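Penicillin-binding protein 2 (Pbp2) (Helicobacter pylori, PDB 5LP5) probably binds penicillin and serves as a peptidoglycan transpeptidase in cell-wall synthesis and cell-shape maintenance, forming a complex with MreC. Local coordinates at residues V312-V317 against T430-G435; G318-E323 against E381-T386. All blocks are in the same frame, centred on the assembly; numbering follows the deposited sequence.

Interaction 1 of 2, residues V312-V317 against T430-G435; sequences VVKMGV and TAIGQG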
ATOM      1  N   VAL A 312      30.466   3.669 -32.575  1.00 48.25           N
ATOM      2  CA  VAL A 312      30.780   3.838 -31.131  1.00 47.70           C
ATOM      3  C   VAL A 312      31.888   2.895 -30.633  1.00 45.90           C
ATOM      4  O   VAL A 312      32.564   3.167 -29.638  1.00 42.99           O
ATOM      5  CB  VAL A 312      29.539   3.643 -30.206  1.00 45.59           C
ATOM      6  CG1 VAL A 312      28.434   4.615 -30.543  1.00 45.73           C
ATOM      7  CG2 VAL A 312      29.003   2.232 -30.281  1.00 44.99           C
ATOM      8  N   VAL A 313      32.053   1.783 -31.338  1.00 44.34           N
ATOM      9  CA  VAL A 313      33.064   0.794 -30.989  1.00 44.72           C
ATOM     10  C   VAL A 313      34.492   1.244 -31.322  1.00 47.30           C
ATOM     11  O   VAL A 313      35.464   0.638 -30.849  1.00 49.85           O
ATOM     12  CB  VAL A 313      32.804  -0.533 -31.720  1.00 43.02           C
ATOM     13  CG1 VAL A 313      31.383  -1.023 -31.457  1.00 42.15           C
ATOM     14  CG2 VAL A 313      33.054  -0.385 -33.219  1.00 43.84           C
ATOM     15  N   LYS A 314      34.615   2.306 -32.119  1.00 46.46           N
ATOM     16  CA  LYS A 314      35.879   2.643 -32.777  1.00 47.27           C
ATOM     17  C   LYS A 314      37.050   2.859 -31.838  1.00 47.92           C
ATOM     18  O   LYS A 314      38.171   2.477 -32.173  1.00 48.39           O
ATOM     19  CB  LYS A 314      35.711   3.846 -33.702  1.00 48.60           C
ATOM     20  CG  LYS A 314      35.156   3.439 -35.052  1.00 51.19           C
ATOM     21  CD  LYS A 314      34.804   4.610 -35.955  1.00 53.17           C
ATOM     22  CE  LYS A 314      34.236   4.077 -37.267  1.00 54.95           C
ATOM     23  NZ  LYS A 314      33.847   5.148 -38.211  1.00 55.82           N
ATOM     24  N   MET A 315      36.807   3.448 -30.669  1.00 46.79           N
ATOM     25  CA  MET A 315      37.893   3.622 -29.708  1.00 48.45           C
ATOM     26  C   MET A 315      38.296   2.284 -29.040  1.00 50.60           C
ATOM     27  O   MET A 315      39.445   2.111 -28.609  1.00 55.47           O
ATOM     28  CB  MET A 315      37.607   4.756 -28.689  1.00 46.77           C
ATOM     29  CG  MET A 315      36.224   4.837 -28.032  1.00 45.20           C
ATOM     30  SD  MET A 315      34.864   5.694 -28.882  1.00 41.96           S
ATOM     31  CE  MET A 315      35.747   7.090 -29.527  1.00 44.51           C
ATOM     32  N   GLY A 316      37.366   1.336 -28.987  1.00 51.38           N
ATOM     33  CA  GLY A 316      37.695  -0.028 -28.564  1.00 54.80           C
ATOM     34  C   GLY A 316      38.515  -0.768 -29.606  1.00 56.66           C
ATOM     35  O   GLY A 316      39.454  -1.494 -29.273  1.00 56.89           O
ATOM     36  N   VAL A 317      38.152  -0.565 -30.869  1.00 57.89           N
ATOM     37  CA  VAL A 317      38.865  -1.143 -32.018  1.00 60.53           C
ATOM     38  C   VAL A 317      40.286  -0.559 -32.120  1.00 61.19           C
ATOM     39  O   VAL A 317      41.275  -1.284 -32.218  1.00 56.71           O
ATOM     40  CB  VAL A 317      38.100  -0.858 -33.342  1.00 60.48           C
ATOM     41  CG1 VAL A 317      38.853  -1.401 -34.544  1.00 60.72           C
ATOM     42  CG2 VAL A 317      36.695  -1.441 -33.303  1.00 59.99           C
ATOM     43  N   THR A 430      33.088  -5.588 -39.129  1.00 55.03           N
ATOM     44  CA  THR A 430      33.031  -5.657 -37.671  1.00 52.52           C
ATOM     45  C   THR A 430      33.861  -4.548 -37.038  1.00 51.84           C
ATOM     46  O   THR A 430      33.476  -4.004 -36.006  1.00 51.74           O
ATOM     47  CB  THR A 430      33.461  -7.051 -37.165  1.00 53.71           C
ATOM     48  OG1 THR A 430      32.595  -8.051 -37.736  1.00 52.32           O
ATOM     49  CG2 THR A 430      33.398  -7.135 -35.629  1.00 52.77           C
ATOM     50  N   ALA A 431      34.981  -4.189 -37.658  1.00 52.18           N
ATOM     51  CA  ALA A 431      35.840  -3.120 -37.119  1.00 52.96           C
ATOM     52  C   ALA A 431      35.184  -1.737 -37.145  1.00 49.46           C
ATOM     53  O   ALA A 431      35.733  -0.796 -36.597  1.00 48.42           O
ATOM     54  CB  ALA A 431      37.176  -3.084 -37.850  1.00 56.10           C
ATOM     55  N   ILE A 432      34.032  -1.620 -37.799  1.00 49.52           N
ATOM     56  CA  ILE A 432      33.212  -0.405 -37.716  1.00 50.68           C
ATOM     57  C   ILE A 432      31.845  -0.654 -37.073  1.00 49.13           C
ATOM     58  O   ILE A 432      30.900   0.117 -37.265  1.00 47.04           O
ATOM     59  CB  ILE A 432      33.004   0.251 -39.099  1.00 53.54           C
ATOM     60  CG1 ILE A 432      32.236  -0.681 -40.055  1.00 53.84           C
ATOM     61  CG2 ILE A 432      34.343   0.644 -39.697  1.00 55.78           C
ATOM     62  CD1 ILE A 432      31.464   0.065 -41.131  1.00 53.91           C
ATOM     63  N   GLY A 433      31.748  -1.742 -36.320  1.00 49.89           N
ATOM     64  CA  GLY A 433      30.558  -2.040 -35.531  1.00 50.96           C
ATOM     65  C   GLY A 433      29.287  -2.379 -36.296  1.00 53.64           C
ATOM     66  O   GLY A 433      28.193  -1.925 -35.923  1.00 53.13           O
ATOM     67  N   GLN A 434      29.416  -3.199 -37.339  1.00 55.75           N
ATOM     68  CA  GLN A 434      28.263  -3.622 -38.105  1.00 56.83           C
ATOM     69  C   GLN A 434      28.365  -5.077 -38.558  1.00 58.47           C
ATOM     70  O   GLN A 434      29.235  -5.799 -38.090  1.00 58.46           O
ATOM     71  CB  GLN A 434      28.043  -2.648 -39.255  1.00 59.72           C
ATOM     72  CG  GLN A 434      27.662  -1.258 -38.749  1.00 62.70           C
ATOM     73  CD  GLN A 434      26.567  -0.599 -39.576  1.00 64.97           C
ATOM     74  OE1 GLN A 434      25.555  -0.145 -39.042  1.00 61.22           O
ATOM     75  NE2 GLN A 434      26.757  -0.568 -40.891  1.00 72.90           N
ATOM     76  N   GLY A 435      27.446  -5.529 -39.415  1.00 58.24           N
ATOM     77  CA  GLY A 435      27.336  -6.949 -39.733  1.00 54.89           C
ATOM     78  C   GLY A 435      26.733  -7.720 -38.572  1.00 53.09           C
ATOM     79  O   GLY A 435      25.681  -7.343 -38.044  1.00 54.05           O
TER

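Interaction 2 of 2, residues G318-E323 against E381-T386; sequences GLSFLE and EKLSKT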
ATOM      1  N   GLY A 318      40.364   0.766 -32.103  1.00 62.30           N
ATOM      2  CA  GLY A 318      41.635   1.468 -32.092  1.00 63.14           C
ATOM      3  C   GLY A 318      42.525   0.973 -30.974  1.00 63.86           C
ATOM      4  O   GLY A 318      43.713   0.743 -31.187  1.00 67.72           O
ATOM      5  N   LEU A 319      41.957   0.786 -29.785  1.00 61.75           N
ATOM      6  CA  LEU A 319      42.740   0.312 -28.648  1.00 62.46           C
ATOM      7  C   LEU A 319      43.374  -1.052 -28.935  1.00 63.76           C
ATOM      8  O   LEU A 319      44.487  -1.335 -28.483  1.00 66.92           O
ATOM      9  CB  LEU A 319      41.890   0.272 -27.373  1.00 59.58           C
ATOM     10  CG  LEU A 319      42.595  -0.287 -26.129  1.00 60.75           C
ATOM     11  CD1 LEU A 319      43.754   0.595 -25.707  1.00 60.48           C
ATOM     12  CD2 LEU A 319      41.621  -0.483 -24.977  1.00 60.07           C
ATOM     13  N   SER A 320      42.669  -1.889 -29.684  1.00 64.67           N
ATOM     14  CA  SER A 320      43.205  -3.180 -30.091  1.00 68.44           C
ATOM     15  C   SER A 320      44.355  -3.029 -31.093  1.00 68.59           C
ATOM     16  O   SER A 320      45.353  -3.746 -31.006  1.00 69.29           O
ATOM     17  CB  SER A 320      42.106  -4.041 -30.716  1.00 72.64           C
ATOM     18  OG  SER A 320      42.514  -5.403 -30.802  1.00 77.70           O
ATOM     19  N   PHE A 321      44.213  -2.113 -32.050  1.00 66.64           N
ATOM     20  CA  PHE A 321      45.275  -1.859 -33.026  1.00 66.70           C
ATOM     21  C   PHE A 321      46.577  -1.536 -32.316  1.00 71.31           C
ATOM     22  O   PHE A 321      47.612  -2.181 -32.539  1.00 76.87           O
ATOM     23  CB  PHE A 321      44.945  -0.670 -33.936  1.00 62.84           C
ATOM     24  CG  PHE A 321      43.802  -0.902 -34.879  1.00 60.30           C
ATOM     25  CD1 PHE A 321      43.384  -2.185 -35.216  1.00 59.68           C
ATOM     26  CD2 PHE A 321      43.173   0.180 -35.473  1.00 58.69           C
ATOM     27  CE1 PHE A 321      42.345  -2.368 -36.106  1.00 59.36           C
ATOM     28  CE2 PHE A 321      42.135  -0.001 -36.367  1.00 57.98           C
ATOM     29  CZ  PHE A 321      41.720  -1.274 -36.685  1.00 57.83           C
ATOM     30  N   LEU A 322      46.510  -0.518 -31.463  1.00 71.08           N
ATOM     31  CA  LEU A 322      47.681  -0.011 -30.761  1.00 71.30           C
ATOM     32  C   LEU A 322      48.322  -1.085 -29.916  1.00 70.88           C
ATOM     33  O   LEU A 322      49.527  -1.059 -29.670  1.00 73.98           O
ATOM     34  CB  LEU A 322      47.288   1.147 -29.853  1.00 72.58           C
ATOM     35  CG  LEU A 322      46.726   2.395 -30.510  1.00 74.74           C
ATOM     36  CD1 LEU A 322      46.086   3.281 -29.447  1.00 76.34           C
ATOM     37  CD2 LEU A 322      47.830   3.125 -31.243  1.00 76.84           C
ATOM     38  N   GLU A 323      47.505  -2.018 -29.450  1.00 70.37           N
ATOM     39  CA  GLU A 323      47.963  -3.055 -28.553  1.00 74.55           C
ATOM     40  C   GLU A 323      48.654  -4.198 -29.308  1.00 78.54           C
ATOM     41  O   GLU A 323      49.669  -4.738 -28.849  1.00 77.21           O
ATOM     42  CB  GLU A 323      46.760  -3.558 -27.770  1.00 73.65           C
ATOM     43  CG  GLU A 323      47.032  -4.631 -26.742  1.00 73.82           C
ATOM     44  CD  GLU A 323      45.798  -4.935 -25.927  1.00 72.24           C
ATOM     45  OE1 GLU A 323      44.710  -4.402 -26.254  1.00 69.80           O
ATOM     46  OE2 GLU A 323      45.925  -5.717 -24.970  1.00 73.51           O
ATOM     47  N   GLU A 381      40.656 -12.833 -33.987  1.00 67.77           N
ATOM     48  CA  GLU A 381      40.791 -13.377 -32.645  1.00 69.82           C
ATOM     49  C   GLU A 381      41.255 -12.339 -31.626  1.00 65.13           C
ATOM     50  O   GLU A 381      40.749 -12.291 -30.508  1.00 58.75           O
ATOM     51  CB  GLU A 381      41.737 -14.566 -32.640  1.00 79.80           C
ATOM     52  CG  GLU A 381      41.957 -15.133 -31.241  1.00 85.74           C
ATOM     53  CD  GLU A 381      41.905 -16.666 -31.172  1.00 90.59           C
ATOM     54  OE1 GLU A 381      41.743 -17.343 -32.225  1.00 96.98           O
ATOM     55  OE2 GLU A 381      42.009 -17.189 -30.039  1.00 89.34           O
ATOM     56  N   LYS A 382      42.210 -11.507 -32.017  1.00 67.25           N
ATOM     57  CA  LYS A 382      42.752 -10.463 -31.128  1.00 69.70           C
ATOM     58  C   LYS A 382      41.864  -9.197 -30.990  1.00 68.03           C
ATOM     59  O   LYS A 382      41.694  -8.656 -29.891  1.00 66.92           O
ATOM     60  CB  LYS A 382      44.169 -10.093 -31.575  1.00 71.59           C
ATOM     61  CG  LYS A 382      45.115 -11.273 -31.434  1.00 73.09           C
ATOM     62  CD  LYS A 382      46.562 -10.933 -31.736  1.00 74.38           C
ATOM     63  CE  LYS A 382      47.430 -12.151 -31.445  1.00 73.40           C
ATOM     64  NZ  LYS A 382      48.884 -11.937 -31.653  1.00 71.73           N
ATOM     65  N   LEU A 383      41.316  -8.732 -32.109  1.00 64.91           N
ATOM     66  CA  LEU A 383      40.333  -7.655 -32.099  1.00 59.50           C
ATOM     67  C   LEU A 383      39.181  -8.009 -31.156  1.00 59.50           C
ATOM     68  O   LEU A 383      38.837  -7.235 -30.269  1.00 61.18           O
ATOM     69  CB  LEU A 383      39.796  -7.407 -33.521  1.00 57.39           C
ATOM     70  CG  LEU A 383      38.700  -6.352 -33.725  1.00 54.48           C
ATOM     71  CD1 LEU A 383      39.261  -4.994 -33.378  1.00 56.42           C
ATOM     72  CD2 LEU A 383      38.163  -6.338 -35.138  1.00 54.69           C
ATOM     73  N   SER A 384      38.585  -9.182 -31.355  1.00 60.42           N
ATOM     74  CA  SER A 384      37.410  -9.579 -30.593  1.00 60.53           C
ATOM     75  C   SER A 384      37.736  -9.700 -29.108  1.00 63.10           C
ATOM     76  O   SER A 384      36.891  -9.434 -28.263  1.00 66.33           O
ATOM     77  CB  SER A 384      36.838 -10.887 -31.116  1.00 60.31           C
ATOM     78  OG  SER A 384      37.664 -11.964 -30.758  1.00 62.51           O
ATOM     79  N   LYS A 385      38.961 -10.103 -28.787  1.00 62.37           N
ATOM     80  CA  LYS A 385      39.391 -10.131 -27.397  1.00 62.22           C
ATOM     81  C   LYS A 385      39.330  -8.735 -26.770  1.00 59.80           C
ATOM     82  O   LYS A 385      38.789  -8.558 -25.690  1.00 59.11           O
ATOM     83  CB  LYS A 385      40.808 -10.703 -27.266  1.00 65.88           C
ATOM     84  CG  LYS A 385      41.231 -10.900 -25.809  1.00 65.53           C
ATOM     85  CD  LYS A 385      42.478 -11.747 -25.666  1.00 68.18           C
ATOM     86  CE  LYS A 385      42.751 -12.086 -24.210  1.00 70.02           C
ATOM     87  NZ  LYS A 385      43.946 -12.971 -24.101  1.00 73.71           N
ATOM     88  N   THR A 386      39.894  -7.749 -27.446  1.00 59.67           N
ATOM     89  CA  THR A 386      39.878  -6.377 -26.944  1.00 61.13           C
ATOM     90  C   THR A 386      38.429  -5.863 -26.789  1.00 59.96           C
ATOM     91  O   THR A 386      38.061  -5.348 -25.728  1.00 62.10           O
ATOM     92  CB  THR A 386      40.736  -5.443 -27.840  1.00 64.97           C
ATOM     93  OG1 THR A 386      42.123  -5.799 -27.725  1.00 70.27           O
ATOM     94  CG2 THR A 386      40.593  -3.996 -27.441  1.00 66.22           C
TER

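Interaction 1 of 2, residues V312-V317 against T430-G435
V313 and V317, one helical turn apart, adopt different first torsions that both bring CG2 up to the loop at T430-G435. In V313 (chi1 -54°) this methyl occupies the crowded position between backbone N and carbonyl carbon; in V317 (chi1 178°) CG1 is anti to the backbone N and CG2 anti to the carbonyl carbon. V313 CG2 lies against the main chain, 3.6 Å from G433 N, where the partner glycine has no side chain to intervene. Both methyls of V317 rest on A431 O, CG2 nearer at 3.5 Å, and V317 CG1 also meets A431 CB at 4.1 Å. K314 extends past the loop, with torsions near 180° beyond CG, and touches it through its aliphatic part, K314 CE lying 4.2 Å from I432 CG2. K314 and S311 fit the SxxK pattern, so S311 is probably the nucleophile, as in related penicillin-binding proteins; K314 NZ also forms a salt bridge with D368. No hydrogen bond joins the two segments; van der Waals contact carries the interface. The loop owes its shape to a Schellman motif in which G433, at positive phi, closes helix 424-430 and G433 N bonds T430 O at 2.9 Å. The contact thus sets the start of helix 314-324 against the turn that follows helix 424-430, with helix 369-377 alongside, supplying F371 to K314 and V317 and Y372 to I432.

Interaction 2 of 2, residues G318-E323 against E381-T386
T386 OG1 has two polar neighbours across this crossing: one weak bond to S320 OG at 3.1 Å, either hydroxyl donating, and a possible second to E323. T386 OG1 and E323 OE1 are 3.3 Å apart, at most a weak bond, since the threonine's one proton may go to another acceptor. E323 meets the threonine tip to tip, its chain extended and CG anti to the backbone N (chi1 -179°). CB of S320 is directed at the partner helix, and S320 OG, also bonded just beyond the two segments, is anti to the backbone N (chi1 -165°) and comes to 3.4 Å from L383 CA. S320 CB packs 3.6 Å from T386 CG2, so serine and threonine are interlocked by carbon contacts as well as by their hydroxyls. L383 CD1 adds an apolar contact, 4.0 Å from S320 CB. The axes of the two short helical segments approach to 8.9 Å, their directions 126° apart, nearer antiparallel than parallel. S320 and T386 are both buried, whereas E323 is partly exposed. The contact joins helix 314-324 to helix 380-389, while helix 475-493 also packs against helix 314-324, touching L319 through L484 and E323 through F476.

Helix 314-324 is the shared element: interaction 1 uses its beginning and interaction 2 its later turns, their centres about 11 Å apart. Along the chain, interaction 2 is nested within the loop closed by interaction 1. The two adjoin through V317 CG1, 3.8 Å from L383 CD1, and through G316 O beside T386 CG2. Both are largely buried in the transpeptidase region, but their chemistry differs. Interaction 1, which includes the putative SxxK lysine, sets mainly aliphatic groups against a helix-ending turn, without cross-bonds. Interaction 2 is a helix-helix crossing mixing methyl contacts with a weak hydroxyl pair and a possible carboxylate bond, and it reaches a more exposed edge.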